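Local coordinates for lipoate-protein ligase, putative (Streptococcus pneumoniae, PDB 1VQZ) that is a putative lipoate-protein ligase that joins a lipoyl ligase A/B-type catalytic domain to a bacterial ligase C-terminal domain, at residues L29-F34 against R79-G84; Q42-W47 against K111-P116; N134-E137 against F143-N146; N146-I151 against I155-C160. All coordinates share one frame; numbering follows the deposited sequence.

Interaction 1 of 4, residues L29-F34 against R79-G84. With EDO (1,2-ethanediol), chain N; EDO (1,2-ethanediol), chain L.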
loop_
_atom_site.group_PDB
_atom_site.type_symbol
_atom_site.label_atom_id
_atom_site.label_comp_id
_atom_site.label_asym_id
_atom_site.label_seq_id
_atom_site.Cartn_x
_atom_site.Cartn_y
_atom_site.Cartn_z
ATOM N N LEU A 29 1.094 3.992 -13.815
ATOM C CA LEU A 29 0.008 3.502 -14.629
ATOM C C LEU A 29 -1.174 3.144 -13.740
ATOM O O LEU A 29 -2.320 3.450 -14.086
ATOM C CB LEU A 29 0.467 2.328 -15.505
ATOM C CG LEU A 29 -0.536 1.766 -16.527
ATOM C CD1 LEU A 29 0.139 1.214 -17.687
ATOM C CD2 LEU A 29 -1.486 0.696 -15.921
ATOM N N GLU A 30 -0.895 2.535 -12.580
ATOM C CA GLU A 30 -1.960 2.168 -11.637
ATOM C C GLU A 30 -2.639 3.419 -11.096
ATOM O O GLU A 30 -3.887 3.479 -11.017
ATOM C CB GLU A 30 -1.409 1.304 -10.485
ATOM C CG GLU A 30 -2.466 0.828 -9.479
ATOM C CD GLU A 30 -1.845 0.207 -8.262
ATOM O OE1 GLU A 30 -0.956 0.854 -7.682
ATOM O OE2 GLU A 30 -2.239 -0.930 -7.894
ATOM N N GLU A 31 -1.842 4.422 -10.721
ATOM C CA GLU A 31 -2.426 5.667 -10.234
ATOM C C GLU A 31 -3.285 6.368 -11.294
ATOM O O GLU A 31 -4.355 6.993 -10.993
ATOM C CB GLU A 31 -1.333 6.637 -9.763
ATOM C CG GLU A 31 -1.911 7.839 -9.030
ATOM C CD GLU A 31 -0.865 8.866 -8.611
ATOM O OE1 GLU A 31 -0.028 9.304 -9.436
ATOM O OE2 GLU A 31 -0.918 9.258 -7.456
ATOM N N TYR A 32 -2.811 6.309 -12.534
ATOM C CA TYR A 32 -3.548 6.880 -13.655
ATOM C C TYR A 32 -4.933 6.222 -13.829
ATOM O O TYR A 32 -5.936 6.896 -14.000
ATOM C CB TYR A 32 -2.741 6.773 -14.936
ATOM C CG TYR A 32 -3.304 7.644 -16.025
ATOM C CD1 TYR A 32 -3.030 9.013 -16.060
ATOM C CD2 TYR A 32 -4.104 7.110 -17.019
ATOM C CE1 TYR A 32 -3.571 9.858 -17.048
ATOM C CE2 TYR A 32 -4.650 7.940 -18.042
ATOM C CZ TYR A 32 -4.375 9.322 -18.041
ATOM O OH TYR A 32 -4.892 10.117 -19.028
ATOM N N ALA A 33 -4.989 4.892 -13.753
ATOM C CA ALA A 33 -6.245 4.209 -13.789
ATOM C C ALA A 33 -7.133 4.627 -12.597
ATOM O O ALA A 33 -8.310 4.964 -12.784
ATOM C CB ALA A 33 -6.011 2.683 -13.852
ATOM N N PHE A 34 -6.572 4.632 -11.379
ATOM C CA PHE A 34 -7.322 4.982 -10.171
ATOM C C PHE A 34 -7.879 6.400 -10.251
ATOM O O PHE A 34 -9.095 6.640 -10.057
ATOM C CB PHE A 34 -6.371 4.879 -8.997
ATOM C CG PHE A 34 -6.987 5.129 -7.639
ATOM C CD1 PHE A 34 -8.334 4.814 -7.362
ATOM C CD2 PHE A 34 -6.162 5.565 -6.581
ATOM C CE1 PHE A 34 -8.869 4.980 -6.063
ATOM C CE2 PHE A 34 -6.686 5.736 -5.300
ATOM C CZ PHE A 34 -8.048 5.446 -5.048
ATOM N N ARG A 79 7.815 4.692 -3.402
ATOM C CA ARG A 79 6.737 4.890 -2.442
ATOM C C ARG A 79 5.416 4.714 -3.158
ATOM O O ARG A 79 5.177 5.330 -4.180
ATOM C CB ARG A 79 6.844 6.281 -1.844
ATOM C CG ARG A 79 5.842 6.621 -0.780
ATOM C CD ARG A 79 5.884 8.074 -0.480
ATOM N NE ARG A 79 7.126 8.595 0.126
ATOM C CZ ARG A 79 7.518 8.415 1.389
ATOM N NH1 ARG A 79 6.840 7.631 2.219
ATOM N NH2 ARG A 79 8.622 9.017 1.823
ATOM N N ARG A 80 4.557 3.864 -2.611
ATOM C CA ARG A 80 3.208 3.695 -3.133
ATOM C C ARG A 80 2.187 4.636 -2.504
ATOM O O ARG A 80 2.487 5.475 -1.579
ATOM C CB ARG A 80 2.761 2.211 -2.985
ATOM C CG ARG A 80 2.613 1.730 -1.550
ATOM C CD ARG A 80 1.960 0.321 -1.435
ATOM N NE ARG A 80 1.811 0.101 0.002
ATOM C CZ ARG A 80 2.762 -0.360 0.828
ATOM N NH1 ARG A 80 3.926 -0.761 0.349
ATOM N NH2 ARG A 80 2.530 -0.398 2.149
ATOM N N ILE A 81 0.972 4.589 -3.055
ATOM C CA ILE A 81 -0.066 5.542 -2.603
ATOM C C ILE A 81 -1.031 4.987 -1.575
ATOM O O ILE A 81 -1.982 5.658 -1.241
ATOM C CB ILE A 81 -0.813 6.219 -3.788
ATOM C CG1 ILE A 81 -1.723 5.229 -4.525
ATOM C CG2 ILE A 81 0.211 6.854 -4.738
ATOM C CD1 ILE A 81 -2.528 5.842 -5.651
ATOM N N SER A 82 -0.807 3.777 -1.071
ATOM C CA SER A 82 -1.507 3.292 0.118
ATOM C C SER A 82 -0.555 3.224 1.340
ATOM O O SER A 82 0.673 3.201 1.208
ATOM C CB SER A 82 -2.078 1.894 -0.121
ATOM O OG SER A 82 -1.081 0.996 -0.595
ATOM N N GLY A 83 -1.158 3.121 2.510
ATOM C CA GLY A 83 -0.454 3.079 3.763
ATOM C C GLY A 83 0.205 1.784 4.088
ATOM O O GLY A 83 0.254 0.890 3.274
ATOM N N GLY A 84 0.737 1.704 5.288
ATOM C CA GLY A 84 1.445 0.493 5.761
ATOM C C GLY A 84 2.953 0.521 5.623
ATOM O O GLY A 84 3.580 1.609 5.478
HETATM C C1 EDO N . -1.975 12.721 -10.898
HETATM O O1 EDO N . -2.912 11.768 -10.407
HETATM C C2 EDO N . -0.610 12.060 -10.847
HETATM O O2 EDO N . -0.114 11.997 -9.513
HETATM C C1 EDO L . 2.568 -1.102 -5.153
HETATM O O1 EDO L . 2.473 -2.351 -4.508
HETATM C C2 EDO L . 1.141 -0.699 -5.435
HETATM O O2 EDO L . 1.103 0.358 -6.368
#
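Ile-81 meets Phe-34 and Glu-31 of helix 23-36 with both branches of its side chain. The longer branch comes in at the edge of the Phe-34 ring, near its plane, where Ile-81 CD1 lies 3.8 Å from Phe-34 CD2. The isoleucine and the phenylalanine run past one another head to tail. The same methyl also touches the aliphatic part of Glu-31, with Ile-81 CD1 4.0 Å from Glu-31 CG. The shorter branch turns to the carboxylate, and Ile-81 CG2 sits 3.8 Å from Glu-31 OE2. The fork is set by the first torsion of Ile-81: CG1 lies between the backbone N and the carbonyl carbon (chi1 70°), and CG2 lies beside the N. Met-156 and Phe-245 also touch Ile-81. Residues 79-84 belong to the Arg-Arg-x-x-Gly-Gly-Gly loop of lipoate-protein ligases. Within it Arg-80 NH2 donates to Gly-83 O at 2.8 Å, and this oxygen lies in the guanidinium plane. Arg-80 NH2 also binds Gly-85 O, so the loop is tied to itself. Glu-31 OE1 accepts a bond of 2.7 Å from O2 of an ethanediol (chain N). Ile-81 CD1 thus makes the apolar touches, while CG2 lies against a buried carboxylate. Lys-35 and Lys-244 form salt bridges with Glu-31 OE2, which would favour the charged form of that group.

Interaction 2 of 4, residues Q42-W47 against K111-P116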
loop_
_atom_site.group_PDB
_atom_site.type_symbol
_atom_site.label_atom_id
_atom_site.label_comp_id
_atom_site.label_asym_id
_atom_site.label_seq_id
_atom_site.Cartn_x
_atom_site.Cartn_y
_atom_site.Cartn_z
ATOM N N GLN A 42 -15.322 0.508 -13.130
ATOM C CA GLN A 42 -14.603 -0.629 -12.558
ATOM C C GLN A 42 -13.442 -0.993 -13.442
ATOM O O GLN A 42 -13.620 -1.206 -14.660
ATOM C CB GLN A 42 -15.483 -1.891 -12.494
ATOM C CG GLN A 42 -16.469 -1.930 -11.382
ATOM C CD GLN A 42 -17.731 -1.196 -11.712
ATOM O OE1 GLN A 42 -18.173 -1.180 -12.867
ATOM N NE2 GLN A 42 -18.322 -0.558 -10.702
ATOM N N ILE A 43 -12.286 -1.142 -12.818
ATOM C CA ILE A 43 -11.030 -1.423 -13.536
ATOM C C ILE A 43 -10.238 -2.491 -12.808
ATOM O O ILE A 43 -10.102 -2.457 -11.579
ATOM C CB ILE A 43 -10.117 -0.149 -13.754
ATOM C CG1 ILE A 43 -10.869 0.985 -14.463
ATOM C CG2 ILE A 43 -8.870 -0.542 -14.552
ATOM C CD1 ILE A 43 -10.148 2.309 -14.504
ATOM N N PHE A 44 -9.749 -3.458 -13.582
ATOM C CA PHE A 44 -8.977 -4.588 -13.090
ATOM C C PHE A 44 -7.657 -4.687 -13.876
ATOM O O PHE A 44 -7.629 -4.574 -15.120
ATOM C CB PHE A 44 -9.768 -5.904 -13.229
ATOM C CG PHE A 44 -8.976 -7.150 -12.818
ATOM C CD1 PHE A 44 -8.556 -7.329 -11.497
ATOM C CD2 PHE A 44 -8.625 -8.141 -13.760
ATOM C CE1 PHE A 44 -7.805 -8.468 -11.139
ATOM C CE2 PHE A 44 -7.875 -9.278 -13.385
ATOM C CZ PHE A 44 -7.482 -9.435 -12.085
ATOM N N LEU A 45 -6.571 -4.886 -13.150
ATOM C CA LEU A 45 -5.293 -5.271 -13.761
ATOM C C LEU A 45 -4.402 -6.108 -12.870
ATOM O O LEU A 45 -4.446 -5.995 -11.639
ATOM C CB LEU A 45 -4.478 -4.070 -14.261
ATOM C CG LEU A 45 -4.150 -2.887 -13.372
ATOM C CD1 LEU A 45 -2.981 -2.109 -13.937
ATOM C CD2 LEU A 45 -5.397 -1.957 -13.271
ATOM N N LEU A 46 -3.595 -6.936 -13.554
ATOM C CA LEU A 46 -2.520 -7.744 -12.962
ATOM C C LEU A 46 -1.174 -7.332 -13.574
ATOM O O LEU A 46 -1.091 -7.110 -14.754
ATOM C CB LEU A 46 -2.766 -9.217 -13.229
ATOM C CG LEU A 46 -4.100 -9.785 -12.730
ATOM C CD1 LEU A 46 -4.445 -11.165 -13.337
ATOM C CD2 LEU A 46 -4.080 -9.818 -11.246
ATOM N N TRP A 47 -0.136 -7.219 -12.755
ATOM C CA TRP A 47 1.154 -6.737 -13.213
ATOM C C TRP A 47 2.311 -7.086 -12.280
ATOM O O TRP A 47 2.106 -7.493 -11.155
ATOM C CB TRP A 47 1.078 -5.228 -13.476
ATOM C CG TRP A 47 0.464 -4.442 -12.355
ATOM C CD1 TRP A 47 -0.867 -4.356 -12.014
ATOM C CD2 TRP A 47 1.171 -3.681 -11.406
ATOM N NE1 TRP A 47 -1.025 -3.536 -10.930
ATOM C CE2 TRP A 47 0.217 -3.118 -10.520
ATOM C CE3 TRP A 47 2.520 -3.379 -11.229
ATOM C CZ2 TRP A 47 0.585 -2.266 -9.458
ATOM C CZ3 TRP A 47 2.890 -2.529 -10.144
ATOM C CH2 TRP A 47 1.912 -1.965 -9.310
ATOM N N LYS A 111 -12.835 -8.617 -1.722
ATOM C CA LYS A 111 -13.784 -9.703 -1.467
ATOM C C LYS A 111 -14.289 -10.336 -2.754
ATOM O O LYS A 111 -14.369 -11.543 -2.849
ATOM C CB LYS A 111 -14.986 -9.196 -0.678
ATOM C CG LYS A 111 -14.639 -8.750 0.733
ATOM N N SER A 112 -14.640 -9.531 -3.748
ATOM C CA SER A 112 -15.175 -10.098 -4.970
ATOM C C SER A 112 -14.098 -10.777 -5.833
ATOM O O SER A 112 -14.392 -11.742 -6.521
ATOM C CB SER A 112 -16.003 -9.064 -5.758
ATOM O OG SER A 112 -15.289 -7.923 -6.128
ATOM N N PHE A 113 -12.864 -10.275 -5.777
ATOM C CA PHE A 113 -11.697 -10.873 -6.482
ATOM C C PHE A 113 -11.281 -12.200 -5.858
ATOM O O PHE A 113 -10.785 -13.114 -6.531
ATOM C CB PHE A 113 -10.547 -9.864 -6.422
ATOM C CG PHE A 113 -9.218 -10.348 -6.979
ATOM C CD1 PHE A 113 -9.080 -10.709 -8.302
ATOM C CD2 PHE A 113 -8.079 -10.397 -6.147
ATOM C CE1 PHE A 113 -7.816 -11.106 -8.820
ATOM C CE2 PHE A 113 -6.828 -10.796 -6.633
ATOM C CZ PHE A 113 -6.678 -11.149 -7.973
ATOM N N SER A 114 -11.530 -12.305 -4.563
ATOM C CA SER A 114 -11.038 -13.415 -3.767
ATOM C C SER A 114 -11.637 -14.753 -4.238
ATOM O O SER A 114 -10.984 -15.776 -4.175
ATOM C CB SER A 114 -11.386 -13.152 -2.300
ATOM O OG SER A 114 -12.751 -13.493 -2.042
ATOM N N THR A 115 -12.887 -14.734 -4.706
ATOM C CA THR A 115 -13.517 -15.937 -5.222
ATOM C C THR A 115 -12.824 -16.447 -6.487
ATOM O O THR A 115 -12.470 -17.641 -6.547
ATOM C CB THR A 115 -15.061 -15.785 -5.395
ATOM O OG1 THR A 115 -15.673 -15.959 -4.113
ATOM C CG2 THR A 115 -15.620 -16.845 -6.318
ATOM N N PRO A 116 -12.669 -15.573 -7.502
ATOM C CA PRO A 116 -11.817 -15.878 -8.655
ATOM C C PRO A 116 -10.427 -16.430 -8.291
ATOM O O PRO A 116 -10.002 -17.424 -8.897
ATOM C CB PRO A 116 -11.723 -14.544 -9.389
ATOM C CG PRO A 116 -12.985 -13.861 -9.072
ATOM C CD PRO A 116 -13.325 -14.254 -7.660
#
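Phe-44 puts its ring against that of Phe-113, and the two overlap at one corner. Phe-44 CE1 lies 3.5 Å from Phe-113 CE1, and Phe-44 CZ lies 3.7 Å from the same Phe-113 CE1. The ring centroids are 5.5 Å apart and the planes meet at 46°. The two side chains run nearly perpendicular to each other. Each phenylalanine has CG anti to its backbone N (chi1 176° for Phe-44 and 174° for Phe-113), which carries both rings into the gap between strand 42-47 and helix 110-123. Leu-46, two residues on along the strand, adds a looser touch: its CD2 is 4.4 Å from Phe-113 CZ. The Phe-113 ring is also stacked with Tyr-96 of strand 93-101, the neighbour of strand 42-47 in the sheet. Met-217 of helix 206-220 and Phe-108 pack on Phe-44, and Leu-213 of the same helix packs on Leu-46. Just past Phe-113 the helix is kinked at Pro-116, whose N makes no bond to the preceding turn. The contact joins a helix to the large mixed sheet of the catalytic domain. All three touching side chains are buried hydrocarbon. Between these two segments the attraction therefore comes from dispersion and the hydrophobic effect, with the 3.5 Å approach confined to a few ring carbons.

Interaction 3 of 4, residues N134-E137 against F143-N146. With EDO (1,2-ethanediol), chain P.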
loop_
_atom_site.group_PDB
_atom_site.type_symbol
_atom_site.label_atom_id
_atom_site.label_comp_id
_atom_site.label_asym_id
_atom_site.label_seq_id
_atom_site.Cartn_x
_atom_site.Cartn_y
_atom_site.Cartn_z
ATOM N N ASN A 134 -8.372 -8.885 4.765
ATOM C CA ASN A 134 -7.353 -8.399 3.815
ATOM C C ASN A 134 -6.260 -9.420 3.435
ATOM O O ASN A 134 -5.148 -9.023 3.032
ATOM C CB ASN A 134 -6.720 -7.107 4.372
ATOM C CG ASN A 134 -7.680 -5.927 4.320
ATOM O OD1 ASN A 134 -7.833 -5.294 3.281
ATOM N ND2 ASN A 134 -8.347 -5.643 5.443
ATOM N N ASP A 135 -6.576 -10.711 3.563
ATOM C CA ASP A 135 -5.672 -11.774 3.111
ATOM C C ASP A 135 -6.322 -13.127 2.788
ATOM O O ASP A 135 -7.381 -13.509 3.324
ATOM C CB ASP A 135 -4.540 -11.992 4.123
ATOM C CG ASP A 135 -4.967 -11.732 5.548
ATOM O OD1 ASP A 135 -6.078 -12.145 5.932
ATOM O OD2 ASP A 135 -4.176 -11.098 6.275
ATOM N N LEU A 136 -5.642 -13.842 1.893
ATOM C CA LEU A 136 -6.005 -15.200 1.528
ATOM C C LEU A 136 -4.979 -16.180 2.117
ATOM O O LEU A 136 -3.804 -15.844 2.286
ATOM C CB LEU A 136 -6.061 -15.321 -0.002
ATOM C CG LEU A 136 -7.080 -14.416 -0.710
ATOM C CD1 LEU A 136 -6.852 -14.359 -2.226
ATOM C CD2 LEU A 136 -8.473 -14.860 -0.415
ATOM N N GLU A 137 -5.413 -17.395 2.404
ATOM C CA GLU A 137 -4.526 -18.372 3.038
ATOM C C GLU A 137 -4.528 -19.704 2.348
ATOM O O GLU A 137 -5.529 -20.069 1.726
ATOM C CB GLU A 137 -4.979 -18.623 4.458
ATOM C CG GLU A 137 -4.476 -17.616 5.460
ATOM C CD GLU A 137 -4.930 -17.977 6.873
ATOM O OE1 GLU A 137 -5.535 -19.058 7.025
ATOM O OE2 GLU A 137 -4.675 -17.182 7.804
ATOM N N PHE A 143 -0.726 -16.008 1.419
ATOM C CA PHE A 143 -0.014 -15.820 0.135
ATOM C C PHE A 143 -0.432 -14.555 -0.605
ATOM O O PHE A 143 0.087 -14.269 -1.689
ATOM C CB PHE A 143 -0.248 -17.033 -0.787
ATOM C CG PHE A 143 -1.692 -17.233 -1.190
ATOM C CD1 PHE A 143 -2.592 -17.863 -0.342
ATOM C CD2 PHE A 143 -2.150 -16.794 -2.424
ATOM C CE1 PHE A 143 -3.892 -18.077 -0.742
ATOM C CE2 PHE A 143 -3.465 -16.992 -2.795
ATOM C CZ PHE A 143 -4.321 -17.623 -1.962
ATOM N N CYS A 144 -1.370 -13.822 -0.009
ATOM C CA CYS A 144 -1.935 -12.629 -0.587
ATOM C C CYS A 144 -2.239 -11.613 0.526
ATOM O O CYS A 144 -2.817 -11.944 1.587
ATOM C CB CYS A 144 -3.232 -12.953 -1.329
ATOM S SG CYS A 144 -3.965 -11.538 -2.211
ATOM N N GLY A 145 -1.872 -10.377 0.251
ATOM C CA GLY A 145 -2.091 -9.274 1.171
ATOM C C GLY A 145 -2.579 -8.034 0.447
ATOM O O GLY A 145 -1.886 -7.522 -0.455
ATOM N N ASN A 146 -3.766 -7.593 0.884
ATOM C CA ASN A 146 -4.547 -6.493 0.321
ATOM C C ASN A 146 -4.403 -5.178 1.089
ATOM O O ASN A 146 -4.250 -5.178 2.307
ATOM C CB ASN A 146 -6.018 -6.892 0.408
ATOM C CG ASN A 146 -6.947 -5.941 -0.355
ATOM O OD1 ASN A 146 -6.746 -5.708 -1.536
ATOM N ND2 ASN A 146 -8.009 -5.466 0.308
HETATM C C1 EDO P . -5.854 -2.871 3.911
HETATM O O1 EDO P . -7.099 -2.150 3.967
HETATM C C2 EDO P . -5.177 -3.319 5.216
HETATM O O2 EDO P . -3.743 -3.336 4.962
#
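A beta hairpin, made by strands 135-138 and 141-151, brings Asn-134 and Asn-146 together at the end away from its turn. Two bonds link this pair. Asn-146 N donates to Asn-134 O at 2.9 Å. The side-chain amides bond as well, with Asn-146 ND2 3.0 Å from Asn-134 OD1. The amide planes are only 14° apart, but the acceptor oxygen is tilted 21° out of the Asn-146 amide plane. Asn-146 CG is anti to its backbone N (chi1 -170°), which turns the amide toward Asn-134. The other end of that amide has its own partner, as Asn-146 OD1 binds Tyr-96 OH. The hairpin lies at one side of the large mixed sheet, next to the outermost strand 128-131, and the helix 110-123 covers the face that carries Leu-136 and Cys-144. On this face Leu-136 CB is 3.9 Å from Cys-144 CB. Nearer the turn, Phe-143 N donates to Leu-136 O at 3.2 Å. The Phe-143 ring leans over to the other strand: its CZ lies 3.5 Å from Leu-136 CB, and Glu-137 C meets the edge of the ring 3.5 Å from Phe-143 CE1. The remaining backbone bond, Leu-136 N to Cys-144 O, is long and weak. Beside the asparagines an ethanediol (chain P) carbon, C1, sits 3.2 Å from Asn-134 OD1.

Interaction 4 of 4, residues N146-I151 against I155-C160. With EDO (1,2-ethanediol), chain P.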
loop_
_atom_site.group_PDB
_atom_site.type_symbol
_atom_site.label_atom_id
_atom_site.label_comp_id
_atom_site.label_asym_id
_atom_site.label_seq_id
_atom_site.Cartn_x
_atom_site.Cartn_y
_atom_site.Cartn_z
ATOM N N ASN A 146 -3.766 -7.593 0.884
ATOM C CA ASN A 146 -4.547 -6.493 0.321
ATOM C C ASN A 146 -4.403 -5.178 1.089
ATOM O O ASN A 146 -4.250 -5.178 2.307
ATOM C CB ASN A 146 -6.018 -6.892 0.408
ATOM C CG ASN A 146 -6.947 -5.941 -0.355
ATOM O OD1 ASN A 146 -6.746 -5.708 -1.536
ATOM N ND2 ASN A 146 -8.009 -5.466 0.308
ATOM N N ALA A 147 -4.489 -4.074 0.365
ATOM C CA ALA A 147 -4.590 -2.751 0.955
ATOM C C ALA A 147 -5.558 -1.887 0.154
ATOM O O ALA A 147 -5.645 -1.965 -1.052
ATOM C CB ALA A 147 -3.221 -2.101 1.025
ATOM N N GLN A 148 -6.252 -1.018 0.860
ATOM C CA GLN A 148 -7.260 -0.154 0.305
ATOM C C GLN A 148 -6.778 1.309 0.342
ATOM O O GLN A 148 -6.122 1.758 1.309
ATOM C CB GLN A 148 -8.539 -0.361 1.111
ATOM C CG GLN A 148 -9.753 0.376 0.571
ATOM C CD GLN A 148 -11.043 0.097 1.367
ATOM O OE1 GLN A 148 -11.228 -0.988 1.947
ATOM N NE2 GLN A 148 -11.931 1.089 1.397
ATOM N N ALA A 149 -7.097 2.038 -0.720
ATOM C CA ALA A 149 -6.951 3.494 -0.778
ATOM C C ALA A 149 -8.274 4.098 -1.229
ATOM O O ALA A 149 -9.003 3.499 -1.983
ATOM C CB ALA A 149 -5.819 3.914 -1.736
ATOM N N TYR A 150 -8.567 5.299 -0.760
ATOM C CA TYR A 150 -9.836 5.940 -1.054
ATOM C C TYR A 150 -9.586 7.371 -1.375
ATOM O O TYR A 150 -8.990 8.091 -0.577
ATOM C CB TYR A 150 -10.771 5.869 0.140
ATOM C CG TYR A 150 -12.046 6.624 -0.058
ATOM C CD1 TYR A 150 -13.075 6.074 -0.786
ATOM C CD2 TYR A 150 -12.211 7.914 0.452
ATOM C CE1 TYR A 150 -14.272 6.748 -0.988
ATOM C CE2 TYR A 150 -13.434 8.613 0.259
ATOM C CZ TYR A 150 -14.458 8.002 -0.476
ATOM O OH TYR A 150 -15.667 8.621 -0.695
ATOM N N ILE A 151 -9.994 7.768 -2.570
ATOM C CA ILE A 151 -10.161 9.168 -2.899
ATOM C C ILE A 151 -11.674 9.430 -2.973
ATOM O O ILE A 151 -12.483 8.490 -2.781
ATOM C CB ILE A 151 -9.531 9.511 -4.240
ATOM C CG1 ILE A 151 -10.367 8.890 -5.385
ATOM C CG2 ILE A 151 -8.047 9.140 -4.209
ATOM C CD1 ILE A 151 -9.672 8.906 -6.823
ATOM N N ILE A 155 -12.622 3.948 -4.991
ATOM C CA ILE A 155 -11.971 2.985 -4.109
ATOM C C ILE A 155 -10.985 2.137 -4.874
ATOM O O ILE A 155 -11.311 1.655 -5.957
ATOM C CB ILE A 155 -13.025 2.043 -3.526
ATOM C CG1 ILE A 155 -14.072 2.852 -2.723
ATOM C CG2 ILE A 155 -12.361 0.928 -2.667
ATOM C CD1 ILE A 155 -15.322 2.123 -2.408
HETATM N N MSE A 156 -9.781 1.955 -4.314
HETATM C CA MSE A 156 -8.836 0.988 -4.852
HETATM C C MSE A 156 -8.447 -0.019 -3.795
HETATM O O MSE A 156 -8.043 0.337 -2.701
HETATM C CB MSE A 156 -7.584 1.666 -5.423
HETATM C CG MSE A 156 -6.591 0.682 -5.993
HETATM SE SE MSE A 156 -4.988 1.526 -6.806
HETATM C CE MSE A 156 -4.290 2.425 -5.116
ATOM N N HIS A 157 -8.581 -1.280 -4.155
ATOM C CA HIS A 157 -7.996 -2.392 -3.415
ATOM C C HIS A 157 -6.821 -2.916 -4.249
ATOM O O HIS A 157 -7.002 -3.264 -5.404
ATOM C CB HIS A 157 -8.976 -3.531 -3.251
ATOM C CG HIS A 157 -10.098 -3.227 -2.315
ATOM N ND1 HIS A 157 -10.051 -3.560 -0.975
ATOM C CD2 HIS A 157 -11.266 -2.573 -2.502
ATOM C CE1 HIS A 157 -11.161 -3.149 -0.387
ATOM N NE2 HIS A 157 -11.914 -2.553 -1.294
ATOM N N HIS A 158 -5.631 -2.971 -3.677
ATOM C CA HIS A 158 -4.504 -3.517 -4.427
ATOM C C HIS A 158 -3.601 -4.324 -3.526
ATOM O O HIS A 158 -3.648 -4.219 -2.285
ATOM C CB HIS A 158 -3.758 -2.459 -5.269
ATOM C CG HIS A 158 -3.011 -1.425 -4.486
ATOM N ND1 HIS A 158 -2.136 -0.531 -5.076
ATOM C CD2 HIS A 158 -3.009 -1.138 -3.158
ATOM C CE1 HIS A 158 -1.639 0.270 -4.140
ATOM N NE2 HIS A 158 -2.129 -0.103 -2.966
ATOM N N GLY A 159 -2.816 -5.188 -4.138
ATOM C CA GLY A 159 -1.961 -6.025 -3.316
ATOM C C GLY A 159 -1.125 -6.968 -4.111
ATOM O O GLY A 159 -1.046 -6.831 -5.315
ATOM N N CYS A 160 -0.517 -7.924 -3.393
ATOM C CA CYS A 160 0.529 -8.836 -3.895
ATOM C C CYS A 160 0.086 -10.300 -3.724
ATOM O O CYS A 160 -0.355 -10.712 -2.645
ATOM C CB CYS A 160 1.824 -8.644 -3.053
ATOM S SG CYS A 160 2.492 -6.985 -3.171
HETATM C C1 EDO P . -5.854 -2.871 3.911
HETATM O O1 EDO P . -7.099 -2.150 3.967
HETATM C C2 EDO P . -5.177 -3.319 5.216
HETATM O O2 EDO P . -3.743 -3.336 4.962
#
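Ala-147 and His-158 face each other across two antiparallel strands, and their backbones share two bonds. Ala-147 N donates to His-158 O, and His-158 N donates to Ala-147 O, both at 2.8 Å. Ala-149 and Met-156 form the next such pair in the same way. Between these lies the non-hydrogen-bonded pair Gln-148 and His-157, where Gln-148 CA approaches Met-156 O at 3.1 Å in a CA-H...O contact. One side-chain bond joins the strands: Asn-146 ND2 donates to His-157 ND1 at 3.1 Å. It is almost straight (174°), and the amide and the imidazole are nearly coplanar. ND1 of His-157 is thus the acceptor, which helps to set the rotation of the ring. The strands 141-151 and 154-162 make a beta hairpin in the middle of the large mixed sheet, with 93-101 on the far side of 154-162. Carbon contacts line both faces. On the face of Asn-146, Gln-148 and Tyr-150, Gln-148 CG stands over the His-157 ring as a CH-pi contact, 4.1 Å from the ring centroid. Further along, Ile-155 CG1 meets the Tyr-150 ring at its edge, 3.9 Å from CD1 of Tyr-150. On the opposite face Met-156, present as selenomethionine, bends at chi3 (62°) so that its CE lies 4.0 Å from Ala-149 CB and over a face of His-158. The nitrogens of His-158 look beyond the hairpin: ND1 is hydrogen-bonded to Glu-30 OE2 and NE2 to Ser-82 OG.

In the fold
All four contacts lie within the catalytic domain, and interactions 2, 3 and 4 reach the same large beta-sheet. Interactions 3 and 4 share Asn-146, and Gly-145 O probably accepts a bond from Cys-160 N at 3.3 Å. Interaction 1 packs on the face that carries Ala-149, Met-156 and His-158, with its centre about 8 Å from that of interaction 4. His-158 ties this hairpin to both segments of interaction 1, the helix and the loop. Interaction 2 touches interaction 1 where Trp-47 CZ2 lies 3.5 Å from Glu-30 OE2. It meets interaction 3 through Ser-114 and Leu-136. An ethanediol (chain P), probably from the crystallisation liquor, touches both interactions 3 and 4.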